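Adenine Deaminase (PDB 2ICS) is a zinc-dependent amidohydrolase that deacetylates acetyl-(R)-mandelate in vitro, though with very low efficiency. Local coordinates at residues A[209-217]-A[255-266]; A[196-206]-A[231-239]. One frame throughout, in Å; residues are numbered along the deposited sequence.

Interaction 1. Residues A[209-217]-A[255-266]. With ZN (zinc ion), chain C.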
loop_
_atom_site.group_PDB
_atom_site.type_symbol
_atom_site.label_atom_id
_atom_site.label_comp_id
_atom_site.label_asym_id
_atom_site.label_seq_id
_atom_site.Cartn_x
_atom_site.Cartn_y
_atom_site.Cartn_z
ATOM N N LEU A 209 5.477 4.637 8.245
ATOM C CA LEU A 209 4.469 5.342 9.026
ATOM C C LEU A 209 3.210 5.424 8.168
ATOM O O LEU A 209 3.167 6.208 7.220
ATOM C CB LEU A 209 4.955 6.758 9.342
ATOM C CG LEU A 209 3.991 7.660 10.108
ATOM C CD1 LEU A 209 3.987 7.220 11.561
ATOM C CD2 LEU A 209 4.409 9.125 9.991
ATOM N N THR A 210 2.191 4.624 8.474
ATOM C CA THR A 210 0.974 4.668 7.671
ATOM C C THR A 210 -0.037 5.644 8.300
ATOM O O THR A 210 0.099 6.016 9.470
ATOM C CB THR A 210 0.390 3.232 7.473
ATOM O OG1 THR A 210 -0.554 3.234 6.392
ATOM C CG2 THR A 210 -0.266 2.727 8.742
ATOM N N HIS A 211 -1.022 6.080 7.513
ATOM C CA HIS A 211 -2.018 7.060 7.958
ATOM C C HIS A 211 -1.306 8.402 8.152
ATOM O O HIS A 211 -1.743 9.251 8.932
ATOM C CB HIS A 211 -2.659 6.660 9.294
ATOM C CG HIS A 211 -3.304 5.314 9.285
ATOM N ND1 HIS A 211 -3.989 4.791 8.211
ATOM C CD2 HIS A 211 -3.417 4.395 10.277
ATOM C CE1 HIS A 211 -4.485 3.605 8.576
ATOM N NE2 HIS A 211 -4.164 3.322 9.822
ATOM N N CYS A 212 -0.209 8.592 7.427
ATOM C CA CYS A 212 0.603 9.798 7.557
ATOM C C CYS A 212 -0.118 11.144 7.475
ATOM O O CYS A 212 0.278 12.089 8.155
ATOM C CB CYS A 212 1.758 9.763 6.547
ATOM S SG CYS A 212 1.289 9.872 4.798
ATOM N N PHE A 213 -1.156 11.251 6.648
ATOM C CA PHE A 213 -1.876 12.514 6.541
ATOM C C PHE A 213 -3.248 12.493 7.203
ATOM O O PHE A 213 -4.194 13.081 6.682
ATOM C CB PHE A 213 -2.024 12.943 5.074
ATOM C CG PHE A 213 -0.712 13.218 4.372
ATOM C CD1 PHE A 213 0.409 13.651 5.083
ATOM C CD2 PHE A 213 -0.604 13.050 2.993
ATOM C CE1 PHE A 213 1.616 13.911 4.432
ATOM C CE2 PHE A 213 0.596 13.307 2.331
ATOM C CZ PHE A 213 1.709 13.738 3.047
ATOM N N ASN A 214 -3.369 11.824 8.348
ATOM C CA ASN A 214 -4.655 11.795 9.033
ATOM C C ASN A 214 -4.880 13.174 9.656
ATOM O O ASN A 214 -3.922 13.882 9.972
ATOM C CB ASN A 214 -4.695 10.694 10.104
ATOM C CG ASN A 214 -3.817 10.997 11.304
ATOM O OD1 ASN A 214 -2.818 10.308 11.552
ATOM N ND2 ASN A 214 -4.186 12.019 12.065
ATOM N N GLY A 215 -6.142 13.554 9.827
ATOM C CA GLY A 215 -6.442 14.865 10.376
ATOM C C GLY A 215 -6.696 14.960 11.866
ATOM O O GLY A 215 -7.197 15.974 12.341
ATOM N N LYS A 216 -6.358 13.915 12.610
ATOM C CA LYS A 216 -6.566 13.925 14.052
ATOM C C LYS A 216 -5.619 14.924 14.725
ATOM O O LYS A 216 -4.625 15.352 14.130
ATOM C CB LYS A 216 -6.353 12.510 14.607
ATOM C CG LYS A 216 -7.283 11.483 13.970
ATOM C CD LYS A 216 -6.994 10.049 14.417
ATOM C CE LYS A 216 -7.904 9.063 13.676
ATOM N NZ LYS A 216 -7.584 7.623 13.929
ATOM N N GLU A 217 -5.934 15.301 15.963
ATOM C CA GLU A 217 -5.112 16.250 16.715
ATOM C C GLU A 217 -3.695 15.721 16.932
ATOM O O GLU A 217 -2.733 16.488 16.977
ATOM C CB GLU A 217 -5.751 16.539 18.083
ATOM C CG GLU A 217 -7.072 17.294 18.019
ATOM C CD GLU A 217 -7.686 17.525 19.395
ATOM O OE1 GLU A 217 -8.110 16.536 20.039
ATOM O OE2 GLU A 217 -7.742 18.698 19.833
ATOM N N VAL A 255 -4.544 18.360 5.392
ATOM C CA VAL A 255 -3.234 17.952 5.874
ATOM C C VAL A 255 -2.270 17.665 4.719
ATOM O O VAL A 255 -1.117 18.109 4.734
ATOM C CB VAL A 255 -3.353 16.710 6.781
ATOM C CG1 VAL A 255 -1.974 16.238 7.212
ATOM C CG2 VAL A 255 -4.203 17.050 8.007
ATOM N N ALA A 256 -2.751 16.925 3.723
ATOM C CA ALA A 256 -1.948 16.575 2.552
ATOM C C ALA A 256 -1.574 17.819 1.758
ATOM O O ALA A 256 -0.449 17.937 1.258
ATOM C CB ALA A 256 -2.723 15.595 1.654
ATOM N N GLU A 257 -2.523 18.743 1.636
ATOM C CA GLU A 257 -2.292 19.978 0.902
ATOM C C GLU A 257 -1.297 20.846 1.648
ATOM O O GLU A 257 -0.391 21.417 1.044
ATOM C CB GLU A 257 -3.609 20.732 0.697
ATOM C CG GLU A 257 -4.621 19.961 -0.144
ATOM C CD GLU A 257 -6.002 20.590 -0.137
ATOM O OE1 GLU A 257 -6.401 21.150 0.908
ATOM O OE2 GLU A 257 -6.699 20.507 -1.172
ATOM N N THR A 258 -1.457 20.944 2.964
ATOM C CA THR A 258 -0.540 21.748 3.761
ATOM C C THR A 258 0.859 21.174 3.635
ATOM O O THR A 258 1.824 21.908 3.423
ATOM C CB THR A 258 -0.946 21.766 5.242
ATOM O OG1 THR A 258 -2.223 22.396 5.372
ATOM C CG2 THR A 258 0.075 22.537 6.068
ATOM N N ALA A 259 0.970 19.855 3.755
ATOM C CA ALA A 259 2.266 19.198 3.644
ATOM C C ALA A 259 2.925 19.507 2.301
ATOM O O ALA A 259 4.114 19.828 2.247
ATOM C CB ALA A 259 2.110 17.687 3.826
ATOM N N LEU A 260 2.158 19.419 1.217
ATOM C CA LEU A 260 2.705 19.695 -0.112
ATOM C C LEU A 260 3.237 21.124 -0.193
ATOM O O LEU A 260 4.342 21.354 -0.689
ATOM C CB LEU A 260 1.646 19.471 -1.202
ATOM C CG LEU A 260 2.101 19.719 -2.650
ATOM C CD1 LEU A 260 3.292 18.831 -2.987
ATOM C CD2 LEU A 260 0.954 19.440 -3.607
ATOM N N ARG A 261 2.458 22.083 0.299
ATOM C CA ARG A 261 2.888 23.475 0.281
ATOM C C ARG A 261 4.214 23.658 1.012
ATOM O O ARG A 261 4.985 24.557 0.684
ATOM C CB ARG A 261 1.809 24.380 0.889
ATOM C CG ARG A 261 0.745 24.800 -0.117
ATOM C CD ARG A 261 -0.406 25.563 0.526
ATOM N NE ARG A 261 -1.221 24.705 1.386
ATOM C CZ ARG A 261 -2.373 25.077 1.936
ATOM N NH1 ARG A 261 -2.852 26.296 1.717
ATOM N NH2 ARG A 261 -3.050 24.231 2.704
ATOM N N GLU A 262 4.481 22.804 1.996
ATOM C CA GLU A 262 5.734 22.875 2.744
ATOM C C GLU A 262 6.793 22.011 2.072
ATOM O O GLU A 262 7.924 21.921 2.542
ATOM C CB GLU A 262 5.533 22.425 4.206
ATOM C CG GLU A 262 4.832 23.466 5.074
ATOM C CD GLU A 262 4.687 23.051 6.532
ATOM O OE1 GLU A 262 5.643 22.481 7.099
ATOM O OE2 GLU A 262 3.615 23.315 7.119
ATOM N N GLY A 263 6.420 21.372 0.970
ATOM C CA GLY A 263 7.367 20.544 0.245
ATOM C C GLY A 263 7.432 19.100 0.698
ATOM O O GLY A 263 8.391 18.392 0.393
HETATM N N MSE A 264 6.409 18.655 1.419
HETATM C CA MSE A 264 6.366 17.283 1.916
HETATM C C MSE A 264 5.372 16.430 1.125
HETATM O O MSE A 264 4.226 16.829 0.928
HETATM C CB MSE A 264 5.978 17.289 3.397
HETATM C CG MSE A 264 5.875 15.910 4.034
HETATM SE SE MSE A 264 5.169 16.008 5.841
HETATM C CE MSE A 264 6.829 16.273 6.817
ATOM N N LYS A 265 5.820 15.258 0.679
ATOM C CA LYS A 265 4.982 14.331 -0.084
ATOM C C LYS A 265 5.067 12.929 0.514
ATOM O O LYS A 265 6.098 12.547 1.076
ATOM C CB LYS A 265 5.441 14.260 -1.548
ATOM C CG LYS A 265 5.351 15.570 -2.307
ATOM C CD LYS A 265 5.841 15.421 -3.748
ATOM C CE LYS A 265 5.741 16.754 -4.488
ATOM N NZ LYS A 265 6.201 16.679 -5.901
ATOM N N ALA A 266 3.987 12.159 0.388
ATOM C CA ALA A 266 3.989 10.799 0.902
ATOM C C ALA A 266 4.902 9.959 0.007
ATOM O O ALA A 266 4.984 10.185 -1.202
ATOM C CB ALA A 266 2.574 10.226 0.901
HETATM ZN ZN ZN C . -4.702 1.475 10.868
HETATM O O HOH W 1 -5.858 0.953 9.027
#
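Phe-213 reaches from the loop after strand 208-210 onto Val-255, Ala-256 and Ala-259 of helix 253-261. Its CB lies 3.9 Å from Val-255 CG1. CG sits against the backbone of Ala-256. One flank of the ring, CD2, meets Ala-256 CB at 3.6 Å. On the other flank, CE1 touches Ala-259 CB and comes within 4.4 Å of Met-264 SE. CE2 reaches Ala-266 CB, and CZ ends 3.8 Å from the backbone N of Ala-266. Cys-212 SG stands over the centre of one ring face, and Ala-256 CA makes a CH-pi contact with the other, displaced toward the rim. With CG anti to the carbonyl carbon (chi1 -63°), the ring is directed at the helix. Val-255 CG2 packs on Gly-215 CA. No hydrogen bond links the segments; side chains pack on one another and on backbone atoms. Ala-266 N is satisfied by Tyr-298 OH. Two residues before Phe-213, His-211 NE2 binds a zinc ion at 2.2 Å, and its ND1 is hydrogen-bonded to Gly-245 O. A type I turn from His-211 to Asn-214 joins the metal ligand to the packed phenylalanine. A metal ligand at the C-terminal end of a barrel strand is characteristic of the amidohydrolase TIM barrel.

Interaction 2. Residues A[196-206]-A[231-239]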
loop_
_atom_site.group_PDB
_atom_site.type_symbol
_atom_site.label_atom_id
_atom_site.label_comp_id
_atom_site.label_asym_id
_atom_site.label_seq_id
_atom_site.Cartn_x
_atom_site.Cartn_y
_atom_site.Cartn_z
ATOM N N LEU A 196 2.336 11.442 19.103
ATOM C CA LEU A 196 3.085 11.243 17.869
ATOM C C LEU A 196 4.596 11.366 18.022
ATOM O O LEU A 196 5.342 10.529 17.516
ATOM C CB LEU A 196 2.597 12.214 16.790
ATOM C CG LEU A 196 3.168 11.975 15.385
ATOM C CD1 LEU A 196 2.863 10.555 14.920
ATOM C CD2 LEU A 196 2.574 12.984 14.417
ATOM N N ASP A 197 5.045 12.406 18.718
ATOM C CA ASP A 197 6.472 12.630 18.908
ATOM C C ASP A 197 7.173 11.449 19.567
ATOM O O ASP A 197 8.316 11.131 19.245
ATOM C CB ASP A 197 6.699 13.908 19.726
ATOM C CG ASP A 197 5.931 13.914 21.034
ATOM O OD1 ASP A 197 4.702 13.691 21.011
ATOM O OD2 ASP A 197 6.549 14.156 22.088
ATOM N N GLU A 198 6.477 10.794 20.485
ATOM C CA GLU A 198 7.033 9.646 21.188
ATOM C C GLU A 198 7.146 8.469 20.216
ATOM O O GLU A 198 8.074 7.675 20.290
ATOM C CB GLU A 198 6.123 9.286 22.368
ATOM C CG GLU A 198 6.731 8.337 23.385
ATOM C CD GLU A 198 5.817 8.105 24.585
ATOM O OE1 GLU A 198 6.242 7.394 25.521
ATOM O OE2 GLU A 198 4.677 8.627 24.589
ATOM N N ILE A 199 6.186 8.370 19.305
ATOM C CA ILE A 199 6.166 7.310 18.304
ATOM C C ILE A 199 7.249 7.524 17.253
ATOM O O ILE A 199 8.021 6.613 16.940
ATOM C CB ILE A 199 4.800 7.260 17.587
ATOM C CG1 ILE A 199 3.711 6.856 18.579
ATOM C CG2 ILE A 199 4.850 6.288 16.423
ATOM C CD1 ILE A 199 2.316 6.866 17.992
ATOM N N LEU A 200 7.294 8.735 16.710
ATOM C CA LEU A 200 8.265 9.084 15.682
ATOM C C LEU A 200 9.689 8.977 16.196
ATOM O O LEU A 200 10.603 8.633 15.445
ATOM C CB LEU A 200 7.997 10.502 15.166
ATOM C CG LEU A 200 6.707 10.703 14.358
ATOM C CD1 LEU A 200 6.516 12.174 14.046
ATOM C CD2 LEU A 200 6.775 9.916 13.065
ATOM N N ALA A 201 9.870 9.258 17.483
ATOM C CA ALA A 201 11.190 9.200 18.098
ATOM C C ALA A 201 11.786 7.793 18.082
ATOM O O ALA A 201 13.001 7.631 17.979
ATOM C CB ALA A 201 11.114 9.713 19.530
ATOM N N LEU A 202 10.936 6.777 18.179
ATOM C CA LEU A 202 11.419 5.400 18.187
ATOM C C LEU A 202 11.573 4.779 16.800
ATOM O O LEU A 202 12.252 3.765 16.638
ATOM C CB LEU A 202 10.504 4.526 19.045
ATOM C CG LEU A 202 10.681 4.616 20.566
ATOM C CD1 LEU A 202 10.357 6.019 21.063
ATOM C CD2 LEU A 202 9.770 3.590 21.231
HETATM N N MSE A 203 10.953 5.384 15.796
HETATM C CA MSE A 203 11.044 4.856 14.437
HETATM C C MSE A 203 12.327 5.294 13.737
HETATM O O MSE A 203 12.861 6.370 14.001
HETATM C CB MSE A 203 9.821 5.289 13.624
HETATM C CG MSE A 203 8.513 4.745 14.183
HETATM SE SE MSE A 203 6.962 5.248 13.151
HETATM C CE MSE A 203 6.653 6.969 13.907
ATOM N N GLU A 204 12.813 4.448 12.837
ATOM C CA GLU A 204 14.041 4.729 12.105
ATOM C C GLU A 204 13.806 4.687 10.600
ATOM O O GLU A 204 12.744 4.262 10.136
ATOM C CB GLU A 204 15.110 3.697 12.473
ATOM C CG GLU A 204 15.393 3.584 13.966
ATOM C CD GLU A 204 16.319 2.425 14.297
ATOM O OE1 GLU A 204 15.943 1.263 14.032
ATOM O OE2 GLU A 204 17.425 2.674 14.821
ATOM N N LYS A 205 14.807 5.130 9.842
ATOM C CA LYS A 205 14.720 5.110 8.391
ATOM C C LYS A 205 14.312 3.700 7.982
ATOM O O LYS A 205 14.857 2.722 8.494
ATOM C CB LYS A 205 16.077 5.444 7.769
ATOM C CG LYS A 205 16.084 5.360 6.250
ATOM C CD LYS A 205 17.482 5.563 5.684
ATOM C CE LYS A 205 17.479 5.439 4.167
ATOM N NZ LYS A 205 18.844 5.594 3.583
ATOM N N GLY A 206 13.347 3.595 7.073
ATOM C CA GLY A 206 12.902 2.285 6.635
ATOM C C GLY A 206 11.600 1.863 7.287
ATOM O O GLY A 206 10.853 1.061 6.723
ATOM N N PHE A 231 8.831 17.904 14.710
ATOM C CA PHE A 231 9.310 16.548 14.909
ATOM C C PHE A 231 8.818 15.618 13.810
ATOM O O PHE A 231 9.426 14.578 13.554
ATOM C CB PHE A 231 8.917 16.034 16.306
ATOM C CG PHE A 231 7.436 15.981 16.555
ATOM C CD1 PHE A 231 6.671 14.919 16.078
ATOM C CD2 PHE A 231 6.809 16.977 17.296
ATOM C CE1 PHE A 231 5.310 14.848 16.339
ATOM C CE2 PHE A 231 5.444 16.919 17.565
ATOM C CZ PHE A 231 4.692 15.849 17.085
ATOM N N ALA A 232 7.725 15.994 13.150
ATOM C CA ALA A 232 7.197 15.191 12.049
ATOM C C ALA A 232 8.159 15.375 10.870
ATOM O O ALA A 232 8.483 14.426 10.162
ATOM C CB ALA A 232 5.792 15.657 11.673
ATOM N N TRP A 233 8.617 16.607 10.671
ATOM C CA TRP A 233 9.569 16.899 9.605
ATOM C C TRP A 233 10.874 16.165 9.893
ATOM O O TRP A 233 11.530 15.652 8.987
ATOM C CB TRP A 233 9.845 18.400 9.521
ATOM C CG TRP A 233 9.104 19.074 8.419
ATOM C CD1 TRP A 233 8.025 19.901 8.536
ATOM C CD2 TRP A 233 9.364 18.944 7.018
ATOM N NE1 TRP A 233 7.592 20.294 7.289
ATOM C CE2 TRP A 233 8.398 19.718 6.340
ATOM C CE3 TRP A 233 10.319 18.244 6.269
ATOM C CZ2 TRP A 233 8.357 19.812 4.941
ATOM C CZ3 TRP A 233 10.279 18.337 4.874
ATOM C CH2 TRP A 233 9.303 19.115 4.229
ATOM N N GLN A 234 11.246 16.120 11.166
ATOM C CA GLN A 234 12.471 15.450 11.571
ATOM C C GLN A 234 12.430 13.971 11.211
ATOM O O GLN A 234 13.370 13.447 10.620
ATOM C CB GLN A 234 12.685 15.628 13.076
ATOM C CG GLN A 234 13.121 17.036 13.454
ATOM C CD GLN A 234 12.983 17.318 14.939
ATOM O OE1 GLN A 234 13.259 16.458 15.774
ATOM N NE2 GLN A 234 12.566 18.535 15.274
ATOM N N ALA A 235 11.339 13.299 11.565
ATOM C CA ALA A 235 11.192 11.882 11.258
ATOM C C ALA A 235 11.224 11.709 9.743
ATOM O O ALA A 235 11.863 10.798 9.218
ATOM C CB ALA A 235 9.873 11.360 11.826
ATOM N N TYR A 236 10.521 12.592 9.044
ATOM C CA TYR A 236 10.466 12.570 7.585
ATOM C C TYR A 236 11.878 12.737 7.024
ATOM O O TYR A 236 12.335 11.951 6.195
ATOM C CB TYR A 236 9.581 13.715 7.096
ATOM C CG TYR A 236 9.420 13.814 5.590
ATOM C CD1 TYR A 236 8.551 12.969 4.905
ATOM C CD2 TYR A 236 10.108 14.788 4.856
ATOM C CE1 TYR A 236 8.359 13.092 3.529
ATOM C CE2 TYR A 236 9.924 14.920 3.479
ATOM C CZ TYR A 236 9.041 14.069 2.823
ATOM O OH TYR A 236 8.814 14.212 1.474
ATOM N N ASN A 237 12.564 13.768 7.496
ATOM C CA ASN A 237 13.915 14.070 7.051
ATOM C C ASN A 237 14.893 12.922 7.315
ATOM O O ASN A 237 15.834 12.730 6.547
ATOM C CB ASN A 237 14.396 15.361 7.733
ATOM C CG ASN A 237 15.719 15.869 7.176
ATOM O OD1 ASN A 237 15.866 16.071 5.968
ATOM N ND2 ASN A 237 16.685 16.092 8.061
ATOM N N LYS A 238 14.665 12.143 8.374
ATOM C CA LYS A 238 15.568 11.039 8.692
ATOM C C LYS A 238 15.272 9.733 7.951
ATOM O O LYS A 238 15.951 8.729 8.157
ATOM C CB LYS A 238 15.609 10.785 10.208
ATOM C CG LYS A 238 14.451 9.996 10.801
ATOM C CD LYS A 238 14.610 9.885 12.328
ATOM C CE LYS A 238 13.500 9.055 12.968
ATOM N NZ LYS A 238 13.603 8.975 14.464
ATOM N N GLY A 239 14.260 9.735 7.094
ATOM C CA GLY A 239 13.976 8.530 6.337
ATOM C C GLY A 239 12.777 7.687 6.720
ATOM O O GLY A 239 12.604 6.599 6.169
#
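Leu-200 packs against Phe-231, Ala-232 and Ala-235, and with the two alanines it forms the tight, buried part of this contact. Its CD1 meets the edge of the Phe-231 ring, 3.4 Å from CD1 of that ring. Its other methyl, CD2, packs on Ala-235 CB at 3.6 Å. At the rim, Asp-197 CB sits over the Phe-231 ring centre, 3.6 Å away, in a CH-pi contact. Phe-231 CG lies between its backbone N and carbonyl carbon (chi1 61°), which lays the ring against the start of helix 196-202. Lys-238, Lys-205 and Gly-206 form the exposed polar end. The extended chain of Lys-238 runs across to two backbone carbonyls. NZ donates to Met-203 O at 2.7 Å and to Leu-200 O at 3.2 Å. CE crowds Met-203 O as well, so the exact geometry of that bond is doubtful. Met-203 N reaches Leu-200 O from the opposite face. Gly-239 ends its helix in a Schellman motif, and its O accepts from Gly-206 N at 3.2 Å. Lys-205 lays CB and CG along this turn. The axes of segments 196-202 and 231-237 lie 9.6 Å apart at closest approach and cross at 17°, as neighbouring outer helices pack in a TIM barrel.

How the interactions relate
The two contacts interleave: helix 196-202 leads into strand 208-210, and helix 230-237 lies between the segments of interaction 1. Their centres are 14 Å apart. Leu-209 CD1 packs on Met-203 CE at 3.6 Å, where the strand meets the loop after helix 196-202. Trp-233 NE1 probably donates to Glu-262 OE1 at 2.9 Å, and Tyr-236 OH probably bonds to Lys-265 O at 3.2 Å. Helix 230-237, one side of interaction 2, thus also bonds to segment 255-266. Interaction 1 reaches the active site directly, because His-211 binds zinc with His-188 and touches adenine. Interaction 2 lies farther out: the side chain of Met-203 is about 12 Å from a zinc ion, and that of Leu-196 about 13 Å from adenine.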